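Local coordinates for protein cytochrome c6 (Synechococcus sp., PDB 4EIE) that carries covalently bound heme c and probably transfers electrons in photosynthetic electron transport, as a member of the cytochrome c6 family, at residues 6-9 with 10-13; 73-76 with 77-81. All coordinates share one frame; numbering follows the deposited sequence.

Contact 1: 6-9 with 10-13. With NA (sodium ion), chain H; HEC (heme c), chain B.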
loop_
_atom_site.group_PDB
_atom_site.type_symbol
_atom_site.label_atom_id
_atom_site.label_comp_id
_atom_site.label_asym_id
_atom_site.label_seq_id
_atom_site.Cartn_x
_atom_site.Cartn_y
_atom_site.Cartn_z
ATOM N N GLY A 6 8.538 -5.914 5.203
ATOM C CA GLY A 6 7.524 -5.097 4.501
ATOM C C GLY A 6 7.824 -4.950 3.051
ATOM O O GLY A 6 6.926 -5.059 2.209
ATOM N N ALA A 7 9.089 -4.718 2.707
ATOM C CA ALA A 7 9.501 -4.629 1.309
ATOM C C ALA A 7 9.274 -5.942 0.568
ATOM O O ALA A 7 8.877 -5.952 -0.580
ATOM C CB ALA A 7 10.945 -4.170 1.203
ATOM N N GLN A 8 9.625 -7.062 1.221
ATOM C CA GLN A 8 9.437 -8.357 0.613
ATOM C C GLN A 8 7.953 -8.653 0.323
ATOM O O GLN A 8 7.594 -9.151 -0.742
ATOM C CB GLN A 8 10.034 -9.451 1.498
ATOM C CG GLN A 8 11.535 -9.391 1.639
ATOM C CD GLN A 8 12.248 -9.574 0.329
ATOM O OE1 GLN A 8 11.935 -10.482 -0.446
ATOM N NE2 GLN A 8 13.180 -8.681 0.043
ATOM N N ILE A 9 7.100 -8.321 1.293
ATOM C CA ILE A 9 5.684 -8.522 1.106
ATOM C C ILE A 9 5.195 -7.668 -0.058
ATOM O O ILE A 9 4.416 -8.092 -0.902
ATOM C CB ILE A 9 4.931 -8.166 2.412
ATOM C CG1 ILE A 9 5.264 -9.143 3.522
ATOM C CG2 ILE A 9 3.402 -8.131 2.176
ATOM C CD1 ILE A 9 5.016 -8.583 4.899
ATOM N N PHE A 10 5.667 -6.413 -0.097
ATOM C CA PHE A 10 5.296 -5.500 -1.158
ATOM C C PHE A 10 5.690 -6.071 -2.516
ATOM O O PHE A 10 4.899 -6.081 -3.455
ATOM C CB PHE A 10 5.941 -4.113 -0.942
ATOM C CG PHE A 10 5.416 -3.083 -1.904
ATOM C CD1 PHE A 10 4.263 -2.345 -1.569
ATOM C CD2 PHE A 10 6.009 -2.854 -3.104
ATOM C CE1 PHE A 10 3.755 -1.411 -2.465
ATOM C CE2 PHE A 10 5.500 -1.903 -3.977
ATOM C CZ PHE A 10 4.398 -1.217 -3.658
ATOM N N GLU A 11 6.918 -6.561 -2.631
ATOM C CA GLU A 11 7.396 -7.152 -3.877
ATOM C C GLU A 11 6.570 -8.324 -4.316
ATOM O O GLU A 11 6.328 -8.476 -5.517
ATOM C CB GLU A 11 8.832 -7.606 -3.707
ATOM C CG GLU A 11 9.782 -6.433 -3.543
ATOM C CD GLU A 11 11.120 -6.807 -2.951
ATOM O OE1 GLU A 11 11.375 -7.966 -2.556
ATOM O OE2 GLU A 11 11.965 -5.888 -2.882
ATOM N N ALA A 12 6.103 -9.124 -3.353
ATOM C CA ALA A 12 5.395 -10.334 -3.665
ATOM C C ALA A 12 3.913 -10.132 -3.920
ATOM O O ALA A 12 3.323 -10.941 -4.632
ATOM C CB ALA A 12 5.560 -11.354 -2.547
ATOM N N HIS A 13 3.301 -9.074 -3.368
ATOM C CA HIS A 13 1.861 -8.963 -3.386
ATOM C C HIS A 13 1.341 -7.635 -3.912
ATOM O O HIS A 13 0.156 -7.549 -4.186
ATOM C CB HIS A 13 1.280 -9.133 -1.994
ATOM C CG HIS A 13 1.515 -10.486 -1.471
ATOM N ND1 HIS A 13 0.729 -11.552 -1.849
ATOM C CD2 HIS A 13 2.500 -10.970 -0.696
ATOM C CE1 HIS A 13 1.210 -12.654 -1.299
ATOM N NE2 HIS A 13 2.271 -12.321 -0.583
HETATM NA NA NA H . 11.585 -10.343 -2.786
HETATM FE FE HEC B . -3.352 -1.080 -4.189
HETATM C CHA HEC B . -5.002 1.865 -4.145
HETATM C CHB HEC B . -1.739 -0.233 -1.308
HETATM C CHC HEC B . -1.975 -4.188 -4.029
HETATM C CHD HEC B . -4.632 -1.766 -7.233
HETATM N NA HEC B . -3.331 0.519 -3.027
HETATM C C1A HEC B . -4.052 1.679 -3.184
HETATM C C2A HEC B . -3.731 2.624 -2.160
HETATM C C3A HEC B . -2.816 2.026 -1.344
HETATM C C4A HEC B . -2.592 0.712 -1.873
HETATM C CMA HEC B . -2.177 2.568 -0.096
HETATM C CAA HEC B . -4.286 4.023 -2.054
HETATM C CBA HEC B . -3.517 4.976 -2.963
HETATM C CGA HEC B . -4.088 6.360 -3.060
HETATM O O1A HEC B . -5.221 6.621 -2.653
HETATM O O2A HEC B . -3.404 7.281 -3.645
HETATM N NB HEC B . -2.145 -2.039 -2.922
HETATM C C1B HEC B . -1.570 -1.522 -1.801
HETATM C C2B HEC B . -0.753 -2.521 -1.136
HETATM C C3B HEC B . -0.898 -3.652 -1.845
HETATM C C4B HEC B . -1.744 -3.328 -2.982
HETATM C CMB HEC B . 0.090 -2.276 0.062
HETATM C CAB HEC B . -0.299 -5.046 -1.626
HETATM C CBB HEC B . -0.744 -5.696 -0.371
HETATM N NC HEC B . -3.334 -2.657 -5.407
HETATM C C1C HEC B . -2.634 -3.806 -5.217
HETATM C C2C HEC B . -2.641 -4.602 -6.410
HETATM C C3C HEC B . -3.356 -3.927 -7.317
HETATM C C4C HEC B . -3.820 -2.709 -6.682
HETATM C CMC HEC B . -1.822 -5.872 -6.574
HETATM C CAC HEC B . -3.634 -4.268 -8.778
HETATM C CBC HEC B . -4.280 -5.557 -8.978
HETATM N ND HEC B . -4.585 -0.153 -5.433
HETATM C C1D HEC B . -5.091 -0.612 -6.632
HETATM C C2D HEC B . -6.122 0.199 -7.132
HETATM C C3D HEC B . -6.286 1.217 -6.205
HETATM C C4D HEC B . -5.304 1.010 -5.200
HETATM C CMD HEC B . -6.919 -0.028 -8.381
HETATM C CAD HEC B . -7.327 2.303 -6.230
HETATM C CBD HEC B . -8.504 1.919 -5.340
HETATM C CGD HEC B . -9.586 2.958 -5.497
HETATM O O1D HEC B . -10.496 2.810 -6.308
HETATM O O2D HEC B . -9.498 4.012 -4.905
HETATM O O HOH W 1 9.216 -10.943 -2.155
#

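Contact 2: 73-76 with 77-81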
loop_
_atom_site.group_PDB
_atom_site.type_symbol
_atom_site.label_atom_id
_atom_site.label_comp_id
_atom_site.label_asym_id
_atom_site.label_seq_id
_atom_site.Cartn_x
_atom_site.Cartn_y
_atom_site.Cartn_z
ATOM N N VAL A 73 3.742 -4.387 5.661
ATOM C CA VAL A 73 3.708 -3.781 4.331
ATOM C C VAL A 73 3.144 -2.342 4.425
ATOM O O VAL A 73 3.537 -1.475 3.656
ATOM C CB VAL A 73 2.973 -4.651 3.322
ATOM C CG1 VAL A 73 1.440 -4.654 3.492
ATOM C CG2 VAL A 73 3.343 -4.228 1.907
ATOM N N SER A 74 2.230 -2.108 5.355
ATOM C CA SER A 74 1.659 -0.801 5.514
ATOM C C SER A 74 2.692 0.203 5.988
ATOM O O SER A 74 2.726 1.333 5.518
ATOM C CB SER A 74 0.444 -0.839 6.441
ATOM O OG SER A 74 -0.612 -1.603 5.858
ATOM N N GLN A 75 3.527 -0.205 6.935
ATOM C CA GLN A 75 4.633 0.634 7.373
ATOM C C GLN A 75 5.582 0.900 6.217
ATOM O O GLN A 75 6.034 2.045 6.015
ATOM C CB GLN A 75 5.368 -0.023 8.523
ATOM C CG GLN A 75 6.646 0.701 8.950
ATOM C CD GLN A 75 6.384 2.112 9.438
ATOM O OE1 GLN A 75 5.538 2.336 10.298
ATOM N NE2 GLN A 75 7.183 3.061 8.940
ATOM N N TYR A 76 5.912 -0.113 5.423
ATOM C CA TYR A 76 6.803 0.101 4.269
ATOM C C TYR A 76 6.218 1.137 3.325
ATOM O O TYR A 76 6.892 2.071 2.898
ATOM C CB TYR A 76 7.027 -1.235 3.566
ATOM C CG TYR A 76 7.798 -1.096 2.292
ATOM C CD1 TYR A 76 9.190 -0.855 2.330
ATOM C CD2 TYR A 76 7.202 -1.251 1.063
ATOM C CE1 TYR A 76 9.930 -0.740 1.159
ATOM C CE2 TYR A 76 7.954 -1.091 -0.136
ATOM C CZ TYR A 76 9.299 -0.878 -0.030
ATOM O OH TYR A 76 10.047 -0.759 -1.178
ATOM N N VAL A 77 4.940 0.983 2.981
ATOM C CA VAL A 77 4.302 1.924 2.098
ATOM C C VAL A 77 4.263 3.319 2.669
ATOM O O VAL A 77 4.493 4.307 1.960
ATOM C CB VAL A 77 2.900 1.429 1.708
ATOM C CG1 VAL A 77 2.080 2.500 0.989
ATOM C CG2 VAL A 77 3.020 0.211 0.826
ATOM N N LEU A 78 3.976 3.422 3.960
ATOM C CA LEU A 78 3.969 4.747 4.602
ATOM C C LEU A 78 5.320 5.423 4.458
ATOM O O LEU A 78 5.435 6.573 4.018
ATOM C CB LEU A 78 3.573 4.644 6.071
ATOM C CG LEU A 78 3.527 6.010 6.786
ATOM C CD1 LEU A 78 2.481 6.897 6.202
ATOM C CD2 LEU A 78 3.218 5.791 8.280
ATOM N N GLN A 79 6.379 4.714 4.824
ATOM C CA GLN A 79 7.701 5.300 4.791
ATOM C C GLN A 79 8.106 5.676 3.381
ATOM O O GLN A 79 8.634 6.768 3.145
ATOM C CB GLN A 79 8.706 4.560 5.654
ATOM C CG GLN A 79 9.039 3.229 5.145
ATOM C CD GLN A 79 9.794 2.385 6.165
ATOM O OE1 GLN A 79 9.464 2.394 7.364
ATOM N NE2 GLN A 79 10.835 1.673 5.701
ATOM N N GLN A 80 7.829 4.806 2.410
ATOM C CA GLN A 80 8.186 5.082 1.024
ATOM C C GLN A 80 7.402 6.291 0.484
ATOM O O GLN A 80 7.959 7.165 -0.210
ATOM C CB GLN A 80 7.947 3.838 0.144
ATOM C CG GLN A 80 8.863 2.674 0.443
ATOM C CD GLN A 80 10.241 2.879 -0.021
ATOM O OE1 GLN A 80 11.098 3.215 0.757
ATOM N NE2 GLN A 80 10.480 2.564 -1.269
ATOM N N SER A 81 6.130 6.350 0.782
ATOM C CA SER A 81 5.286 7.409 0.249
ATOM C C SER A 81 5.700 8.768 0.769
ATOM O O SER A 81 5.602 9.757 0.074
ATOM C CB SER A 81 3.805 7.175 0.611
ATOM O OG SER A 81 3.515 7.288 1.976
#

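Contact 1: 6-9 with 10-13
Gln-8 and Glu-11, one helical turn apart, converge on a sodium ion: Gln-8 OE1 and Glu-11 OE1 each lie 2.4 Å from it. The amide and carboxylate planes stand 88° apart, so the two groups meet the ion nearly perpendicular to each other instead of stacking. A bend in the Gln-8 chain (chi2 -62°) turns its amide back toward Glu-11, whose chain runs extended beyond CG after CG has passed 3.1 Å from Ala-7 O. A water ties the ion to the backbone: it lies 2.5 Å from the sodium and donates to Gln-8 O at 2.8 Å. That carbonyl also accepts from Ala-12 N, so two donors grip it.

On another side of the helix, the His-13 ring turns its edge to the backbone, with CD2 3.5 Å from Ile-9 O, near the ring plane, and 4.1 Å from Ile-9 CG2. Phe-10 has CG anti to its own N (chi1 -171°), which carries the ring outward from the helix, among Tyr-76, Val-77 and Leu-31. Gln-8 and Glu-11 thus hold the ion on the exposed side, while Ile-9 and Phe-10 are buried against helix 67-82. Backbone bonds from Phe-10, Glu-11 and Ala-12 run to the fourth residue before each, as in an alpha helix. This is the N-terminal helix of the cytochrome c fold, leading directly into the Cys-14, Cys-17, His-18 heme-attachment motif.

Contact 2: 73-76 with 77-81
Gln-75 NE2 donates to Gln-79 OE1 at 2.9 Å, the N-H pointing almost straight at its acceptor (163°). The donor lies in the Gln-79 carbonyl plane, on a lone pair, and OE1 lies close to the Gln-75 amide plane, although the two amides are turned 65° from one another. Each glutamine was modelled in two conformers, so the bond belongs to the pair described here and may not be present in the others. Gln-79 CG sits between its backbone N and carbonyl carbon (chi1 69°), from where the extended chain reaches back over the preceding turn.

Tyr-76 and Gln-80 make the flatter contact. Gln-80 CG lies over one face of the phenol, 3.7 Å from the ring centroid, a CH-pi interaction, and the amide beyond runs nearly parallel to the ring, with NE2 3.8 Å from Tyr-76 CZ. The same CG is 3.2 Å from Tyr-76 O, which accepts the backbone N-H of Gln-80 at 2.9 Å. Were the phenol of Tyr-76 replaced by the methyl of an alanine, Gln-80 CG would lose its aromatic face, its amide would probably be freer to turn, and a gap is likely to open beside Phe-10 and Ala-7.

On the buried side, Val-77 CG2 approaches Val-73 O to 3.3 Å. Val-77 also touches the heme, while Ser-81 OG donates back to Leu-78 O at 2.9 Å. These are successive turns of the C-terminal helix of the cytochrome c fold, which packs on the N-terminal helix and lines part of the heme pocket.

From the N terminus the chain first passes through contact 1, on helix 5-13, and much later through contact 2, on helix 67-82. Each joins adjoining turns of a single helix, so neither closes a loop, and the two follow in series without nesting or crossing. Between them lie helices 15-18, 33-39 and 44-53. In space the two meet directly: Ala-7 CB is 3.6 Å from Tyr-76 CE1, Phe-10 CG is 3.7 Å from Tyr-76 CE2, and Ile-9 CG2 is 3.7 Å from Val-73 CB. This meeting of the N- and C-terminal helices is a hallmark of class I cytochromes c, and it brings the two ends of the fold together beside the heme.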